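Local coordinates for DUF4595 domain-containing protein (Bacteroides vulgatus, PDB 3TZG), which is of unknown function but, as a porin-like beta-barrel protein of a family grouped with the membrane beta-barrels, may be associated with the outer membrane, at residues G38-R43 with I49-M54; L171-I176 with Y186-L191; Y91-Q96 with R119-V124. One frame throughout, in Å; residues are numbered along the deposited sequence.

Interaction 1: G38-R43 with I49-M54; sequences GDTPVR and ITIGQM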
loop_
_atom_site.group_PDB
_atom_site.type_symbol
_atom_site.label_atom_id
_atom_site.label_comp_id
_atom_site.label_asym_id
_atom_site.label_seq_id
_atom_site.Cartn_x
_atom_site.Cartn_y
_atom_site.Cartn_z
ATOM N N GLY A 38 -3.075 -5.751 13.959
ATOM C CA GLY A 38 -3.244 -4.885 15.117
ATOM C C GLY A 38 -4.644 -5.133 15.645
ATOM O O GLY A 38 -5.007 -6.292 15.877
ATOM N N ASP A 39 -5.471 -4.070 15.749
ATOM C CA ASP A 39 -6.880 -4.169 16.178
ATOM C C ASP A 39 -7.802 -4.156 14.960
ATOM O O ASP A 39 -9.027 -4.082 15.092
ATOM C CB ASP A 39 -7.248 -3.031 17.145
ATOM C CG ASP A 39 -6.506 -3.068 18.473
ATOM O OD1 ASP A 39 -6.346 -4.186 19.044
ATOM O OD2 ASP A 39 -6.106 -1.983 18.958
ATOM N N THR A 40 -7.209 -4.251 13.767
ATOM C CA THR A 40 -7.948 -4.257 12.516
ATOM C C THR A 40 -8.211 -5.720 12.112
ATOM O O THR A 40 -7.270 -6.464 11.839
ATOM C CB THR A 40 -7.155 -3.464 11.459
ATOM O OG1 THR A 40 -6.825 -2.187 12.008
ATOM C CG2 THR A 40 -7.903 -3.308 10.151
ATOM N N PRO A 41 -9.479 -6.163 12.087
ATOM C CA PRO A 41 -9.754 -7.557 11.690
ATOM C C PRO A 41 -9.897 -7.720 10.159
ATOM O O PRO A 41 -10.241 -6.772 9.437
ATOM C CB PRO A 41 -11.075 -7.864 12.407
ATOM C CG PRO A 41 -11.769 -6.543 12.493
ATOM C CD PRO A 41 -10.723 -5.436 12.412
ATOM N N VAL A 42 -9.639 -8.942 9.674
ATOM C CA VAL A 42 -9.757 -9.321 8.264
ATOM C C VAL A 42 -10.700 -10.543 8.192
ATOM O O VAL A 42 -10.350 -11.608 8.719
ATOM C CB VAL A 42 -8.356 -9.594 7.634
ATOM C CG1 VAL A 42 -8.478 -10.073 6.191
ATOM C CG2 VAL A 42 -7.442 -8.371 7.723
ATOM N N ARG A 43 -11.905 -10.381 7.598
ATOM C CA ARG A 43 -12.871 -11.482 7.480
ATOM C C ARG A 43 -12.945 -12.009 6.056
ATOM O O ARG A 43 -12.776 -11.238 5.111
ATOM C CB ARG A 43 -14.273 -11.054 7.926
ATOM C CG ARG A 43 -14.382 -10.602 9.371
ATOM C CD ARG A 43 -15.733 -9.959 9.635
ATOM N NE ARG A 43 -15.694 -9.138 10.848
ATOM C CZ ARG A 43 -15.382 -7.844 10.877
ATOM N NH1 ARG A 43 -15.098 -7.194 9.750
ATOM N NH2 ARG A 43 -15.355 -7.188 12.032
ATOM N N ILE A 49 -13.523 -10.197 0.953
ATOM C CA ILE A 49 -12.554 -9.951 2.011
ATOM C C ILE A 49 -12.935 -8.614 2.600
ATOM O O ILE A 49 -13.059 -7.643 1.856
ATOM C CB ILE A 49 -11.071 -10.013 1.541
ATOM C CG1 ILE A 49 -10.752 -11.345 0.821
ATOM C CG2 ILE A 49 -10.107 -9.766 2.732
ATOM C CD1 ILE A 49 -9.419 -11.406 0.184
ATOM N N THR A 50 -13.205 -8.567 3.908
ATOM C CA THR A 50 -13.592 -7.321 4.564
ATOM C C THR A 50 -12.591 -7.028 5.620
ATOM O O THR A 50 -12.348 -7.884 6.477
ATOM C CB THR A 50 -15.030 -7.371 5.125
ATOM O OG1 THR A 50 -15.949 -7.666 4.068
ATOM C CG2 THR A 50 -15.447 -6.056 5.801
ATOM N N ILE A 51 -12.007 -5.822 5.561
ATOM C CA ILE A 51 -11.026 -5.348 6.534
ATOM C C ILE A 51 -11.693 -4.243 7.395
ATOM O O ILE A 51 -12.192 -3.279 6.828
ATOM C CB ILE A 51 -9.736 -4.887 5.810
ATOM C CG1 ILE A 51 -9.003 -6.125 5.201
ATOM C CG2 ILE A 51 -8.826 -4.130 6.772
ATOM C CD1 ILE A 51 -7.910 -5.873 4.153
ATOM N N GLY A 52 -11.743 -4.433 8.725
ATOM C CA GLY A 52 -12.367 -3.521 9.695
ATOM C C GLY A 52 -11.768 -2.117 9.828
ATOM O O GLY A 52 -11.168 -1.592 8.875
ATOM N N GLN A 53 -11.922 -1.491 11.040
ATOM C CA GLN A 53 -11.474 -0.115 11.379
ATOM C C GLN A 53 -9.919 0.039 11.439
ATOM O O GLN A 53 -9.234 -0.826 11.990
ATOM C CB GLN A 53 -12.077 0.312 12.745
ATOM C CG GLN A 53 -11.755 1.746 13.235
ATOM C CD GLN A 53 -12.504 2.864 12.533
ATOM O OE1 GLN A 53 -13.726 2.809 12.332
ATOM N NE2 GLN A 53 -11.808 3.960 12.249
HETATM N N MSE A 54 -9.392 1.183 10.906
HETATM C CA MSE A 54 -7.974 1.603 10.927
HETATM C C MSE A 54 -7.894 3.124 11.257
HETATM O O MSE A 54 -8.895 3.820 11.084
HETATM C CB MSE A 54 -7.259 1.275 9.594
HETATM C CG MSE A 54 -5.759 1.638 9.570
HETATM SE SE MSE A 54 -4.486 0.419 10.486
HETATM C CE MSE A 54 -4.708 0.927 12.414
#
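Thr-40 and Ile-51 meet through their methyl branches because a chi1 of -52° in Thr-40 sets CG2 opposite the backbone N and leaves OG1 beside it. CG2 thereby comes 3.6 Å from Ile-51 CG2, while Thr-40 OG1 donates a hydrogen bond of 2.8 Å to Gln-53 O, somewhat tilted from the carbonyl plane. Beyond the hydroxyl lies the bent chain of selenomethionine Met-54, with CE 3.8 Å from Thr-40 OG1. Val-42 and Ile-51 form a non-hydrogen-bonded pair; their side chains run side by side in the same direction, Val-42 CG2 lying 3.7 Å from Ile-51 CG1, and Val-42 CG1 also reaches Ile-49 CG2. On the other face, the methyl CG2 of Thr-50 approaches the edge of the Arg-43 guanidinium. The backbones of these two residues exchange bonds in both directions, the nearly straight Arg-43 N to Thr-50 O bond being 2.8 Å with 172° at the hydrogen. Gly-52 N continues the pairing to Pro-41 O, and the Pro-41 ring sets CD 3.7 Å from Gly-52 CA. Ile-51 also packs on Phe-185 of helix 181-188. The axes of strands 40-43 and 49-51 run 172° apart, within the antiparallel beta hairpin 40-45/48-51 of the barrel wall.

Interaction 2: L171-I176 with Y186-L191; sequences LQAYVI and YFLLNL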
loop_
_atom_site.group_PDB
_atom_site.type_symbol
_atom_site.label_atom_id
_atom_site.label_comp_id
_atom_site.label_asym_id
_atom_site.label_seq_id
_atom_site.Cartn_x
_atom_site.Cartn_y
_atom_site.Cartn_z
ATOM N N LEU A 171 5.983 -7.218 1.613
ATOM C CA LEU A 171 6.627 -6.131 2.359
ATOM C C LEU A 171 6.904 -4.868 1.504
ATOM O O LEU A 171 7.124 -3.816 2.115
ATOM C CB LEU A 171 7.922 -6.618 3.033
ATOM C CG LEU A 171 7.645 -7.730 4.085
ATOM C CD1 LEU A 171 8.891 -8.198 4.731
ATOM C CD2 LEU A 171 6.610 -7.289 5.132
ATOM N N GLN A 172 6.762 -4.927 0.137
ATOM C CA GLN A 172 6.879 -3.770 -0.777
ATOM C C GLN A 172 5.841 -2.734 -0.443
ATOM O O GLN A 172 6.035 -1.545 -0.721
ATOM C CB GLN A 172 6.702 -4.172 -2.242
ATOM C CG GLN A 172 7.637 -5.252 -2.738
ATOM C CD GLN A 172 7.166 -5.865 -4.038
ATOM O OE1 GLN A 172 6.272 -5.337 -4.739
ATOM N NE2 GLN A 172 7.751 -7.021 -4.371
ATOM N N ALA A 173 4.702 -3.193 0.154
ATOM C CA ALA A 173 3.594 -2.325 0.562
ATOM C C ALA A 173 4.057 -1.262 1.552
ATOM O O ALA A 173 3.420 -0.224 1.672
ATOM C CB ALA A 173 2.487 -3.158 1.178
ATOM N N TYR A 174 5.164 -1.512 2.267
ATOM C CA TYR A 174 5.667 -0.559 3.239
ATOM C C TYR A 174 6.514 0.521 2.567
ATOM O O TYR A 174 6.811 1.509 3.242
ATOM C CB TYR A 174 6.462 -1.267 4.349
ATOM C CG TYR A 174 5.580 -2.038 5.313
ATOM C CD1 TYR A 174 4.766 -1.374 6.228
ATOM C CD2 TYR A 174 5.523 -3.427 5.280
ATOM C CE1 TYR A 174 3.907 -2.071 7.072
ATOM C CE2 TYR A 174 4.662 -4.138 6.120
ATOM C CZ TYR A 174 3.856 -3.455 7.018
ATOM O OH TYR A 174 3.025 -4.130 7.897
ATOM N N VAL A 175 6.855 0.389 1.248
ATOM C CA VAL A 175 7.676 1.397 0.543
ATOM C C VAL A 175 7.064 1.900 -0.798
ATOM O O VAL A 175 7.459 2.973 -1.273
ATOM C CB VAL A 175 9.101 0.889 0.254
ATOM C CG1 VAL A 175 9.864 0.606 1.537
ATOM C CG2 VAL A 175 9.114 -0.327 -0.668
ATOM N N ILE A 176 6.165 1.137 -1.434
ATOM C CA ILE A 176 5.652 1.576 -2.753
ATOM C C ILE A 176 4.525 2.619 -2.587
ATOM O O ILE A 176 4.058 2.892 -1.465
ATOM C CB ILE A 176 5.219 0.427 -3.692
ATOM C CG1 ILE A 176 3.937 -0.259 -3.194
ATOM C CG2 ILE A 176 6.426 -0.537 -3.855
ATOM C CD1 ILE A 176 3.428 -1.382 -4.008
ATOM N N TYR A 186 -4.355 -4.030 -0.061
ATOM C CA TYR A 186 -4.434 -4.654 -1.376
ATOM C C TYR A 186 -3.075 -5.208 -1.804
ATOM O O TYR A 186 -3.030 -6.331 -2.289
ATOM C CB TYR A 186 -4.945 -3.652 -2.421
ATOM C CG TYR A 186 -4.816 -4.133 -3.851
ATOM C CD1 TYR A 186 -5.804 -4.924 -4.435
ATOM C CD2 TYR A 186 -3.717 -3.778 -4.628
ATOM C CE1 TYR A 186 -5.710 -5.332 -5.767
ATOM C CE2 TYR A 186 -3.611 -4.181 -5.960
ATOM C CZ TYR A 186 -4.614 -4.949 -6.527
ATOM O OH TYR A 186 -4.503 -5.351 -7.828
ATOM N N PHE A 187 -1.978 -4.433 -1.619
ATOM C CA PHE A 187 -0.621 -4.857 -1.962
ATOM C C PHE A 187 -0.046 -5.794 -0.907
ATOM O O PHE A 187 0.485 -6.849 -1.288
ATOM C CB PHE A 187 0.331 -3.660 -2.179
ATOM C CG PHE A 187 0.044 -2.957 -3.491
ATOM C CD1 PHE A 187 0.319 -3.572 -4.705
ATOM C CD2 PHE A 187 -0.549 -1.706 -3.513
ATOM C CE1 PHE A 187 0.004 -2.952 -5.914
ATOM C CE2 PHE A 187 -0.867 -1.086 -4.736
ATOM C CZ PHE A 187 -0.584 -1.716 -5.921
ATOM N N LEU A 188 -0.176 -5.447 0.408
ATOM C CA LEU A 188 0.361 -6.244 1.540
ATOM C C LEU A 188 -0.164 -7.694 1.535
ATOM O O LEU A 188 0.602 -8.603 1.836
ATOM C CB LEU A 188 0.009 -5.582 2.886
ATOM C CG LEU A 188 0.579 -6.218 4.166
ATOM C CD1 LEU A 188 2.000 -5.749 4.426
ATOM C CD2 LEU A 188 -0.274 -5.881 5.371
ATOM N N LEU A 189 -1.453 -7.903 1.181
ATOM C CA LEU A 189 -2.093 -9.226 1.189
ATOM C C LEU A 189 -2.062 -9.868 -0.205
ATOM O O LEU A 189 -2.637 -10.948 -0.388
ATOM C CB LEU A 189 -3.558 -9.116 1.691
ATOM C CG LEU A 189 -3.840 -8.313 2.990
ATOM C CD1 LEU A 189 -5.256 -8.513 3.438
ATOM C CD2 LEU A 189 -2.886 -8.686 4.140
ATOM N N ASN A 190 -1.376 -9.213 -1.182
ATOM C CA ASN A 190 -1.185 -9.655 -2.570
ATOM C C ASN A 190 -2.539 -10.016 -3.244
ATOM O O ASN A 190 -2.670 -11.080 -3.883
ATOM C CB ASN A 190 -0.210 -10.856 -2.652
ATOM C CG ASN A 190 0.361 -11.080 -4.037
ATOM O OD1 ASN A 190 0.643 -10.134 -4.790
ATOM N ND2 ASN A 190 0.567 -12.341 -4.394
ATOM N N LEU A 191 -3.533 -9.107 -3.126
ATOM C CA LEU A 191 -4.854 -9.355 -3.696
ATOM C C LEU A 191 -4.809 -9.219 -5.240
ATOM O O LEU A 191 -5.727 -9.698 -5.926
ATOM C CB LEU A 191 -5.925 -8.434 -3.093
ATOM C CG LEU A 191 -6.071 -8.413 -1.566
ATOM C CD1 LEU A 191 -7.280 -7.589 -1.156
ATOM C CD2 LEU A 191 -6.204 -9.809 -0.977
#
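Phe-187 starts its contact at CB, which lies 4.0 Å from Ala-173 CB. With chi1 at -73°, CG stands opposite the carbonyl carbon, and there it comes 3.8 Å from Ile-176 CD1. CD1 and CD2 of the ring lie beneath the same methyl, whose carbon sits 3.9 Å from the ring centroid and 16° off the normal, which identifies a CH-pi contact over the face. Tyr-186 CD2 covers the opposite face, so the phenyl ring is sandwiched between an aromatic CH of its own neighbour and the Ile-176 methyl. Farther out, the ring meets that of Tyr-128 at about 45°, and the side chain also touches Ile-108 of strand 105-114. One residue on, Leu-188 CB lies 3.9 Å from Ala-173 CB; this single methyl thus serves both Phe-187 and Leu-188. The side chains of Leu-188 and Tyr-174 cross obliquely, Leu-188 CD1 coming 3.5 Å from Tyr-174 CE2; the Tyr-174 hydroxyl is hydrogen-bonded to Tyr-37 OH. No hydrogen bond joins the two segments; their side chains meet through carbon atoms. Helix 181-188 closes in a Schellman motif: Asn-190, the first residue to leave helical angles, has positive phi, and Asn-190 N and Leu-191 N bond back to Phe-187 O and Tyr-186 O. The contact's centre lies about 5 Å from that of the chain, bordered by several strands, consistent with an internal plug of a beta barrel.

Interaction 3: Y91-Q96 with R119-V124; sequences YEADKQ and RFLKKV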
loop_
_atom_site.group_PDB
_atom_site.type_symbol
_atom_site.label_atom_id
_atom_site.label_comp_id
_atom_site.label_asym_id
_atom_site.label_seq_id
_atom_site.Cartn_x
_atom_site.Cartn_y
_atom_site.Cartn_z
ATOM N N TYR A 91 -13.595 15.122 5.238
ATOM C CA TYR A 91 -14.955 14.628 4.977
ATOM C C TYR A 91 -15.079 13.113 5.112
ATOM O O TYR A 91 -14.165 12.383 4.729
ATOM C CB TYR A 91 -15.410 15.017 3.557
ATOM C CG TYR A 91 -15.454 16.509 3.325
ATOM C CD1 TYR A 91 -16.545 17.267 3.741
ATOM C CD2 TYR A 91 -14.397 17.169 2.710
ATOM C CE1 TYR A 91 -16.568 18.651 3.580
ATOM C CE2 TYR A 91 -14.411 18.553 2.534
ATOM C CZ TYR A 91 -15.500 19.291 2.970
ATOM O OH TYR A 91 -15.519 20.654 2.797
ATOM N N GLU A 92 -16.236 12.643 5.629
ATOM C CA GLU A 92 -16.543 11.211 5.690
ATOM C C GLU A 92 -16.952 10.827 4.291
ATOM O O GLU A 92 -18.015 11.236 3.812
ATOM C CB GLU A 92 -17.607 10.885 6.742
ATOM C CG GLU A 92 -17.887 9.400 6.834
ATOM C CD GLU A 92 -19.075 8.995 7.674
ATOM O OE1 GLU A 92 -19.832 9.885 8.129
ATOM O OE2 GLU A 92 -19.269 7.770 7.843
ATOM N N ALA A 93 -16.041 10.148 3.599
ATOM C CA ALA A 93 -16.183 9.818 2.203
ATOM C C ALA A 93 -16.433 8.333 1.951
ATOM O O ALA A 93 -16.156 7.492 2.795
ATOM C CB ALA A 93 -14.918 10.242 1.468
ATOM N N ASP A 94 -17.000 8.042 0.766
ATOM C CA ASP A 94 -17.197 6.716 0.221
ATOM C C ASP A 94 -16.295 6.582 -0.988
ATOM O O ASP A 94 -16.320 7.435 -1.882
ATOM C CB ASP A 94 -18.663 6.402 -0.099
ATOM C CG ASP A 94 -19.254 5.471 0.954
ATOM O OD1 ASP A 94 -18.727 4.318 1.111
ATOM O OD2 ASP A 94 -20.215 5.886 1.638
ATOM N N LYS A 95 -15.430 5.541 -0.960
ATOM C CA LYS A 95 -14.466 5.253 -2.013
ATOM C C LYS A 95 -14.888 4.023 -2.817
ATOM O O LYS A 95 -15.121 2.953 -2.254
ATOM C CB LYS A 95 -13.072 5.048 -1.415
ATOM C CG LYS A 95 -11.967 4.940 -2.454
ATOM C CD LYS A 95 -10.666 4.581 -1.770
ATOM C CE LYS A 95 -9.505 4.443 -2.699
ATOM N NZ LYS A 95 -8.236 4.232 -1.974
ATOM N N GLN A 96 -14.991 4.197 -4.131
ATOM C CA GLN A 96 -15.307 3.134 -5.078
ATOM C C GLN A 96 -14.109 2.881 -5.986
ATOM O O GLN A 96 -13.683 3.771 -6.730
ATOM C CB GLN A 96 -16.542 3.475 -5.891
ATOM C CG GLN A 96 -17.816 3.199 -5.181
ATOM C CD GLN A 96 -19.030 3.649 -5.947
ATOM O OE1 GLN A 96 -18.955 4.330 -6.968
ATOM N NE2 GLN A 96 -20.188 3.288 -5.455
ATOM N N ARG A 119 -21.718 14.140 -2.990
ATOM C CA ARG A 119 -20.890 15.166 -3.624
ATOM C C ARG A 119 -19.547 14.574 -3.982
ATOM O O ARG A 119 -18.922 13.919 -3.147
ATOM C CB ARG A 119 -20.752 16.367 -2.668
ATOM C CG ARG A 119 -19.535 17.285 -2.816
ATOM C CD ARG A 119 -19.627 18.424 -1.814
ATOM N NE ARG A 119 -19.851 17.949 -0.437
ATOM C CZ ARG A 119 -18.931 17.913 0.527
ATOM N NH1 ARG A 119 -17.705 18.377 0.309
ATOM N NH2 ARG A 119 -19.246 17.458 1.732
ATOM N N PHE A 120 -19.141 14.746 -5.248
ATOM C CA PHE A 120 -17.858 14.264 -5.753
ATOM C C PHE A 120 -16.715 15.040 -5.092
ATOM O O PHE A 120 -16.726 16.274 -5.076
ATOM C CB PHE A 120 -17.797 14.393 -7.283
ATOM C CG PHE A 120 -16.452 13.997 -7.844
ATOM C CD1 PHE A 120 -16.111 12.651 -7.996
ATOM C CD2 PHE A 120 -15.507 14.966 -8.182
ATOM C CE1 PHE A 120 -14.856 12.287 -8.475
ATOM C CE2 PHE A 120 -14.255 14.596 -8.671
ATOM C CZ PHE A 120 -13.942 13.261 -8.822
ATOM N N LEU A 121 -15.717 14.325 -4.592
ATOM C CA LEU A 121 -14.610 14.956 -3.878
ATOM C C LEU A 121 -13.253 14.797 -4.566
ATOM O O LEU A 121 -12.441 15.738 -4.514
ATOM C CB LEU A 121 -14.495 14.342 -2.458
ATOM C CG LEU A 121 -15.696 14.463 -1.512
ATOM C CD1 LEU A 121 -15.565 13.510 -0.355
ATOM C CD2 LEU A 121 -15.846 15.854 -0.997
ATOM N N LYS A 122 -12.974 13.586 -5.114
ATOM C CA LYS A 122 -11.658 13.245 -5.660
ATOM C C LYS A 122 -11.673 12.008 -6.571
ATOM O O LYS A 122 -12.396 11.037 -6.317
ATOM C CB LYS A 122 -10.734 12.947 -4.466
ATOM C CG LYS A 122 -9.259 13.087 -4.698
ATOM C CD LYS A 122 -8.522 12.760 -3.388
ATOM C CE LYS A 122 -7.026 12.536 -3.534
ATOM N NZ LYS A 122 -6.311 13.739 -4.045
ATOM N N LYS A 123 -10.829 12.043 -7.614
ATOM C CA LYS A 123 -10.573 10.930 -8.528
ATOM C C LYS A 123 -9.079 10.633 -8.510
ATOM O O LYS A 123 -8.271 11.555 -8.619
ATOM C CB LYS A 123 -11.074 11.242 -9.949
ATOM C CG LYS A 123 -11.231 10.014 -10.828
ATOM C CD LYS A 123 -11.637 10.381 -12.229
ATOM C CE LYS A 123 -11.867 9.128 -13.054
ATOM N NZ LYS A 123 -12.149 9.416 -14.499
ATOM N N VAL A 124 -8.706 9.371 -8.305
ATOM C CA VAL A 124 -7.298 8.938 -8.316
ATOM C C VAL A 124 -7.158 7.813 -9.341
ATOM O O VAL A 124 -7.968 6.876 -9.342
ATOM C CB VAL A 124 -6.764 8.517 -6.936
ATOM C CG1 VAL A 124 -5.263 8.287 -6.997
ATOM C CG2 VAL A 124 -7.106 9.559 -5.860
#
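Arg-119 NH1 lies over one face of the Tyr-91 ring, offset toward the rim, 3.5 Å from Tyr-91 CE1; no hydrogen bond crosses this contact, and this cation-pi approach is its polar element. NH2 of the same arginine approaches Tyr-91 CD1 at 3.4 Å. Because the two planes stand 76° apart, the guanidinium presents its edge to the ring instead of stacking on it. Its CZ is 4.3 Å from the Tyr-91 centroid and 28° off the normal, the mark of an off-centre cation-pi contact. A bend at chi3 (52°) turns the end of Arg-119 toward the tyrosine, and NE keeps a weak, long ion pair with Asp-117. Leu-121 crosses the tyrosine at an oblique angle: its CD2 lies 4.2 Å from Tyr-91 CD2, its CD1 3.8 Å from Ala-93 CB. With an alanine in place of Tyr-91, the guanidinium would probably lose the ring face it rests over and Leu-121 CD2 would be left without its aromatic neighbour. Strands 90-102 and 120-130 are not paired with each other; each pairs with strand 105-114, against which Leu-121 and Lys-122 form a classic beta bulge facing Tyr-112, while Leu-121 and Ala-93 both also touch Leu-84 of strand 74-85.

Along the chain, interaction 1 comes first, then interaction 3, then interaction 2. Interactions 1 and 3 belong to the antiparallel strands of the barrel wall, with centres about 21 Å apart and nearest atoms about 9 Å apart. Interaction 2 lies in the 171-191 region instead, its centre about 16 Å from that of interaction 1 and 23 Å from that of interaction 3. It touches interaction 1 directly: Ile-49 CD1 meets Leu-191 CD2 and Ile-51 CD1 meets Leu-189 CD1, both at 3.8 Å. Interaction 3 touches neither, but Lys-95 in its first strand forms a salt bridge with Asp-182 of helix 181-188. That helix and the residues just after it thus meet strands from both, consistent with a segment packed inside the barrel.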